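Local coordinates for syndapin (Drosophila melanogaster, PDB 3I2W), which probably takes part in endocytosis and the internalization of plasma membrane proteins, and dimerises through its F-BAR domain, at residues G20-Q32 with V94-H108. Numbering follows the deposited sequence.
Sequences GYKLCNDLQQLIQ and VNSQIKTWQKENYHH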
loop_
_atom_site.group_PDB
_atom_site.type_symbol
_atom_site.label_atom_id
_atom_site.label_comp_id
_atom_site.label_asym_id
_atom_site.label_seq_id
_atom_site.Cartn_x
_atom_site.Cartn_y
_atom_site.Cartn_z
ATOM N N GLY B 20 9.220 -21.197 16.897
ATOM C CA GLY B 20 7.857 -21.198 16.431
ATOM C C GLY B 20 7.089 -20.035 17.039
ATOM O O GLY B 20 6.345 -19.364 16.340
ATOM N N TYR B 21 7.234 -19.811 18.356
ATOM C CA TYR B 21 6.717 -18.601 18.992
ATOM C C TYR B 21 7.130 -17.355 18.190
ATOM O O TYR B 21 6.258 -16.646 17.698
ATOM C CB TYR B 21 7.138 -18.502 20.456
ATOM C CG TYR B 21 6.708 -17.251 21.210
ATOM C CD1 TYR B 21 5.446 -17.149 21.805
ATOM C CD2 TYR B 21 7.586 -16.186 21.391
ATOM C CE1 TYR B 21 5.048 -16.006 22.536
ATOM C CE2 TYR B 21 7.215 -15.062 22.111
ATOM C CZ TYR B 21 5.926 -14.981 22.679
ATOM O OH TYR B 21 5.544 -13.837 23.400
ATOM N N LYS B 22 8.431 -17.099 18.042
ATOM C CA LYS B 22 8.933 -15.935 17.267
ATOM C C LYS B 22 8.276 -15.727 15.912
ATOM O O LYS B 22 7.897 -14.601 15.548
ATOM C CB LYS B 22 10.411 -16.105 17.004
ATOM C CG LYS B 22 11.252 -15.410 17.994
ATOM C CD LYS B 22 12.532 -16.186 18.340
ATOM C CE LYS B 22 13.717 -15.777 17.516
ATOM N NZ LYS B 22 14.804 -16.047 18.427
ATOM N N LEU B 23 8.178 -16.814 15.140
ATOM C CA LEU B 23 7.437 -16.742 13.886
ATOM C C LEU B 23 5.961 -16.378 14.079
ATOM O O LEU B 23 5.404 -15.668 13.292
ATOM C CB LEU B 23 7.593 -17.998 13.051
ATOM C CG LEU B 23 9.012 -18.420 12.643
ATOM C CD1 LEU B 23 8.923 -19.820 12.093
ATOM C CD2 LEU B 23 9.708 -17.519 11.636
ATOM N N CYS B 24 5.307 -16.793 15.135
ATOM C CA CYS B 24 4.020 -16.154 15.362
ATOM C C CYS B 24 4.131 -14.658 15.498
ATOM O O CYS B 24 3.413 -13.956 14.849
ATOM C CB CYS B 24 3.293 -16.703 16.580
ATOM S SG CYS B 24 2.869 -18.436 16.369
ATOM N N ASN B 25 4.998 -14.141 16.342
ATOM C CA ASN B 25 5.172 -12.706 16.366
ATOM C C ASN B 25 5.470 -12.048 15.006
ATOM O O ASN B 25 4.921 -11.024 14.681
ATOM C CB ASN B 25 6.272 -12.335 17.318
ATOM C CG ASN B 25 5.852 -12.450 18.733
ATOM O OD1 ASN B 25 4.675 -12.389 19.064
ATOM N ND2 ASN B 25 6.816 -12.644 19.598
ATOM N N ASP B 26 6.334 -12.663 14.224
ATOM C CA ASP B 26 6.764 -12.086 12.965
ATOM C C ASP B 26 5.586 -11.999 12.018
ATOM O O ASP B 26 5.388 -10.968 11.362
ATOM C CB ASP B 26 7.858 -12.943 12.303
ATOM C CG ASP B 26 9.255 -12.792 12.949
ATOM O OD1 ASP B 26 9.476 -11.997 13.881
ATOM O OD2 ASP B 26 10.170 -13.548 12.539
ATOM N N LEU B 27 4.822 -13.081 11.922
ATOM C CA LEU B 27 3.707 -13.099 11.012
ATOM C C LEU B 27 2.646 -12.056 11.419
ATOM O O LEU B 27 2.057 -11.367 10.567
ATOM C CB LEU B 27 3.134 -14.473 11.003
ATOM C CG LEU B 27 2.078 -14.785 9.972
ATOM C CD1 LEU B 27 2.491 -14.597 8.526
ATOM C CD2 LEU B 27 1.774 -16.237 10.229
ATOM N N GLN B 28 2.429 -11.901 12.729
ATOM C CA GLN B 28 1.444 -10.935 13.166
ATOM C C GLN B 28 1.967 -9.605 12.759
ATOM O O GLN B 28 1.250 -8.817 12.173
ATOM C CB GLN B 28 1.169 -10.995 14.664
ATOM C CG GLN B 28 0.237 -12.081 15.111
ATOM C CD GLN B 28 0.303 -12.291 16.644
ATOM O OE1 GLN B 28 -0.466 -11.685 17.437
ATOM N NE2 GLN B 28 1.246 -13.138 17.069
ATOM N N GLN B 29 3.239 -9.367 13.017
ATOM C CA GLN B 29 3.826 -8.099 12.690
ATOM C C GLN B 29 3.804 -7.806 11.205
ATOM O O GLN B 29 3.552 -6.700 10.805
ATOM C CB GLN B 29 5.223 -8.011 13.204
ATOM C CG GLN B 29 5.872 -6.751 12.780
ATOM C CD GLN B 29 7.284 -6.628 13.314
ATOM O OE1 GLN B 29 7.610 -7.178 14.396
ATOM N NE2 GLN B 29 8.132 -5.887 12.579
ATOM N N LEU B 30 4.044 -8.792 10.373
ATOM C CA LEU B 30 4.055 -8.579 8.945
ATOM C C LEU B 30 2.638 -8.218 8.518
ATOM O O LEU B 30 2.444 -7.280 7.757
ATOM C CB LEU B 30 4.588 -9.837 8.241
ATOM C CG LEU B 30 4.596 -10.028 6.725
ATOM C CD1 LEU B 30 5.537 -11.116 6.212
ATOM C CD2 LEU B 30 3.222 -10.355 6.211
ATOM N N ILE B 31 1.628 -8.916 8.998
ATOM C CA ILE B 31 0.290 -8.647 8.529
ATOM C C ILE B 31 -0.132 -7.267 8.985
ATOM O O ILE B 31 -0.661 -6.490 8.205
ATOM C CB ILE B 31 -0.653 -9.754 9.046
ATOM C CG1 ILE B 31 -0.426 -10.996 8.212
ATOM C CG2 ILE B 31 -2.104 -9.332 9.066
ATOM C CD1 ILE B 31 -0.743 -12.221 8.936
ATOM N N GLN B 32 0.108 -6.942 10.250
ATOM C CA GLN B 32 -0.327 -5.674 10.799
ATOM C C GLN B 32 0.263 -4.589 9.910
ATOM O O GLN B 32 -0.408 -3.611 9.548
ATOM C CB GLN B 32 0.162 -5.527 12.224
ATOM C CG GLN B 32 -0.095 -4.160 12.873
ATOM C CD GLN B 32 -1.538 -4.011 13.391
ATOM O OE1 GLN B 32 -1.994 -4.747 14.311
ATOM N NE2 GLN B 32 -2.275 -3.071 12.801
ATOM N N VAL B 94 -7.615 -12.340 10.655
ATOM C CA VAL B 94 -6.395 -13.084 10.569
ATOM C C VAL B 94 -5.503 -12.883 11.783
ATOM O O VAL B 94 -5.163 -13.834 12.466
ATOM C CB VAL B 94 -5.675 -12.783 9.271
ATOM C CG1 VAL B 94 -4.463 -13.669 9.128
ATOM C CG2 VAL B 94 -6.615 -13.029 8.111
ATOM N N ASN B 95 -5.131 -11.656 12.099
ATOM C CA ASN B 95 -4.190 -11.536 13.169
ATOM C C ASN B 95 -4.678 -12.148 14.492
ATOM O O ASN B 95 -3.932 -12.804 15.124
ATOM C CB ASN B 95 -3.599 -10.128 13.290
ATOM C CG ASN B 95 -2.231 -10.025 12.655
ATOM O OD1 ASN B 95 -1.705 -11.002 12.136
ATOM N ND2 ASN B 95 -1.669 -8.832 12.629
ATOM N N SER B 96 -5.926 -11.947 14.877
ATOM C CA SER B 96 -6.502 -12.486 16.120
ATOM C C SER B 96 -6.407 -14.004 16.178
ATOM O O SER B 96 -6.219 -14.592 17.262
ATOM C CB SER B 96 -7.983 -12.175 16.155
ATOM O OG SER B 96 -8.539 -12.767 14.976
ATOM N N GLN B 97 -6.565 -14.650 15.028
ATOM C CA GLN B 97 -6.462 -16.082 15.014
ATOM C C GLN B 97 -5.076 -16.459 15.472
ATOM O O GLN B 97 -4.931 -17.278 16.313
ATOM C CB GLN B 97 -6.631 -16.591 13.625
ATOM C CG GLN B 97 -7.997 -16.975 13.247
ATOM C CD GLN B 97 -7.972 -17.682 11.895
ATOM O OE1 GLN B 97 -8.019 -18.905 11.863
ATOM N NE2 GLN B 97 -7.826 -16.937 10.793
ATOM N N ILE B 98 -4.060 -15.869 14.880
ATOM C CA ILE B 98 -2.705 -16.115 15.244
ATOM C C ILE B 98 -2.470 -15.725 16.662
ATOM O O ILE B 98 -1.879 -16.474 17.425
ATOM C CB ILE B 98 -1.735 -15.372 14.338
ATOM C CG1 ILE B 98 -1.999 -15.805 12.901
ATOM C CG2 ILE B 98 -0.274 -15.730 14.715
ATOM C CD1 ILE B 98 -1.211 -15.002 11.879
ATOM N N LYS B 99 -2.927 -14.558 17.054
ATOM C CA LYS B 99 -2.771 -14.166 18.422
ATOM C C LYS B 99 -3.257 -15.307 19.397
ATOM O O LYS B 99 -2.675 -15.551 20.454
ATOM C CB LYS B 99 -3.462 -12.830 18.654
ATOM C CG LYS B 99 -3.422 -12.457 20.130
ATOM C CD LYS B 99 -3.273 -11.028 20.388
ATOM C CE LYS B 99 -4.257 -10.618 21.468
ATOM N NZ LYS B 99 -3.963 -9.230 22.050
ATOM N N THR B 100 -4.315 -16.003 18.975
ATOM C CA THR B 100 -5.000 -16.970 19.781
ATOM C C THR B 100 -4.206 -18.243 19.860
ATOM O O THR B 100 -3.978 -18.780 20.978
ATOM C CB THR B 100 -6.434 -17.234 19.288
ATOM O OG1 THR B 100 -7.347 -16.396 20.008
ATOM C CG2 THR B 100 -6.857 -18.644 19.600
ATOM N N TRP B 101 -3.809 -18.755 18.713
ATOM C CA TRP B 101 -3.065 -19.975 18.653
ATOM C C TRP B 101 -1.794 -19.833 19.477
ATOM O O TRP B 101 -1.433 -20.707 20.248
ATOM C CB TRP B 101 -2.747 -20.183 17.206
ATOM C CG TRP B 101 -2.288 -21.503 16.824
ATOM C CD1 TRP B 101 -3.046 -22.493 16.290
ATOM C CD2 TRP B 101 -0.938 -21.966 16.784
ATOM N NE1 TRP B 101 -2.267 -23.574 15.957
ATOM C CE2 TRP B 101 -0.965 -23.285 16.251
ATOM C CE3 TRP B 101 0.296 -21.409 17.152
ATOM C CZ2 TRP B 101 0.183 -24.071 16.113
ATOM C CZ3 TRP B 101 1.462 -22.199 16.993
ATOM C CH2 TRP B 101 1.382 -23.520 16.493
ATOM N N GLN B 102 -1.129 -18.697 19.328
ATOM C CA GLN B 102 0.112 -18.465 19.994
ATOM C C GLN B 102 -0.084 -18.458 21.521
ATOM O O GLN B 102 0.749 -18.957 22.221
ATOM C CB GLN B 102 0.731 -17.148 19.487
ATOM C CG GLN B 102 1.976 -16.685 20.270
ATOM C CD GLN B 102 2.511 -15.338 19.835
ATOM O OE1 GLN B 102 1.798 -14.360 19.831
ATOM N NE2 GLN B 102 3.781 -15.286 19.475
ATOM N N LYS B 103 -1.148 -17.848 22.023
ATOM C CA LYS B 103 -1.495 -17.906 23.406
ATOM C C LYS B 103 -1.707 -19.353 23.835
ATOM O O LYS B 103 -1.360 -19.719 24.934
ATOM C CB LYS B 103 -2.799 -17.158 23.602
ATOM C CG LYS B 103 -3.316 -17.131 25.048
ATOM C CD LYS B 103 -4.764 -16.540 25.211
ATOM C CE LYS B 103 -5.264 -16.726 26.713
ATOM N NZ LYS B 103 -6.204 -15.608 27.230
ATOM N N GLU B 104 -2.261 -20.186 22.957
ATOM C CA GLU B 104 -2.739 -21.490 23.385
ATOM C C GLU B 104 -1.678 -22.525 23.405
ATOM O O GLU B 104 -1.802 -23.493 24.134
ATOM C CB GLU B 104 -3.921 -21.983 22.567
ATOM C CG GLU B 104 -5.202 -21.580 23.279
ATOM C CD GLU B 104 -6.436 -21.562 22.378
ATOM O OE1 GLU B 104 -6.439 -22.119 21.236
ATOM O OE2 GLU B 104 -7.433 -20.972 22.847
ATOM N N ASN B 105 -0.615 -22.301 22.652
ATOM C CA ASN B 105 0.398 -23.308 22.496
ATOM C C ASN B 105 1.716 -22.990 23.099
ATOM O O ASN B 105 2.620 -23.807 22.969
ATOM C CB ASN B 105 0.638 -23.549 21.034
ATOM C CG ASN B 105 -0.551 -24.092 20.370
ATOM O OD1 ASN B 105 -0.831 -25.267 20.472
ATOM N ND2 ASN B 105 -1.268 -23.242 19.661
ATOM N N TYR B 106 1.858 -21.815 23.699
ATOM C CA TYR B 106 3.112 -21.428 24.316
ATOM C C TYR B 106 2.767 -20.797 25.644
ATOM O O TYR B 106 1.919 -19.938 25.717
ATOM C CB TYR B 106 3.913 -20.475 23.413
ATOM C CG TYR B 106 4.239 -21.029 22.014
ATOM C CD1 TYR B 106 5.247 -21.956 21.824
ATOM C CD2 TYR B 106 3.503 -20.659 20.898
ATOM C CE1 TYR B 106 5.540 -22.491 20.540
ATOM C CE2 TYR B 106 3.794 -21.173 19.613
ATOM C CZ TYR B 106 4.810 -22.068 19.464
ATOM O OH TYR B 106 5.079 -22.572 18.252
ATOM N N HIS B 107 3.359 -21.284 26.719
ATOM C CA HIS B 107 3.061 -20.815 28.041
ATOM C C HIS B 107 4.358 -20.301 28.568
ATOM O O HIS B 107 5.418 -20.682 28.062
ATOM C CB HIS B 107 2.447 -21.948 28.832
ATOM C CG HIS B 107 1.161 -22.401 28.218
ATOM N ND1 HIS B 107 -0.049 -21.796 28.501
ATOM C CD2 HIS B 107 0.917 -23.281 27.212
ATOM C CE1 HIS B 107 -0.991 -22.327 27.743
ATOM N NE2 HIS B 107 -0.429 -23.231 26.954
ATOM N N HIS B 108 4.299 -19.356 29.500
ATOM C CA HIS B 108 5.521 -18.662 29.858
ATOM C C HIS B 108 5.787 -18.814 31.318
ATOM O O HIS B 108 5.070 -18.233 32.095
ATOM C CB HIS B 108 5.461 -17.188 29.491
ATOM C CG HIS B 108 5.227 -16.942 28.047
ATOM N ND1 HIS B 108 6.230 -16.552 27.198
ATOM C CD2 HIS B 108 4.094 -16.982 27.301
ATOM C CE1 HIS B 108 5.739 -16.399 25.976
ATOM N NE2 HIS B 108 4.441 -16.651 26.014
#
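Tyr-21 sets its CB over the centre of the Tyr-106 ring, 4.0 Å from the centroid, a CH-pi contact; Asn-105 CB lies on the opposite face. The Tyr-21 ring turns its edge toward that same Tyr-106 ring in an offset T-shaped pair, and takes the edge of His-108 toward its own face, planes 73° apart. Over one face of Tyr-21, toward its rim, sits Gln-102 NE2. Gln-102 gets there because its CG is anti to the backbone N (chi1 172°) and the chain runs on extended, a knob among Tyr-21, Cys-24, Asn-25 and Gln-28. Gln-102 NE2 donates to Asn-25 OD1 (3.1 Å), arriving above the Asn-25 carbonyl plane, and weakly to Tyr-21 O; Gln-102 OE1 accepts from Gln-28 NE2 at 3.1 Å. With an alanine at Gln-102, Asn-25 OD1 is likely to lose this donor and Gln-28 NE2 its acceptor across the interface. Farther along, Asn-95 ND2 bonds to Gln-28 O (3.0 Å), which also takes Gln-32 N, while Ile-98 CD1 meets Leu-27 CD2 at 3.6 Å. Segments 20-32 and 94-105 of the F-BAR bundle run antiparallel (166°); the paired amides would favour this flip of buried Gln-102, satisfying both its ends and Asn-95 ND2 beside the apolar Ile-98–Leu-27 contact.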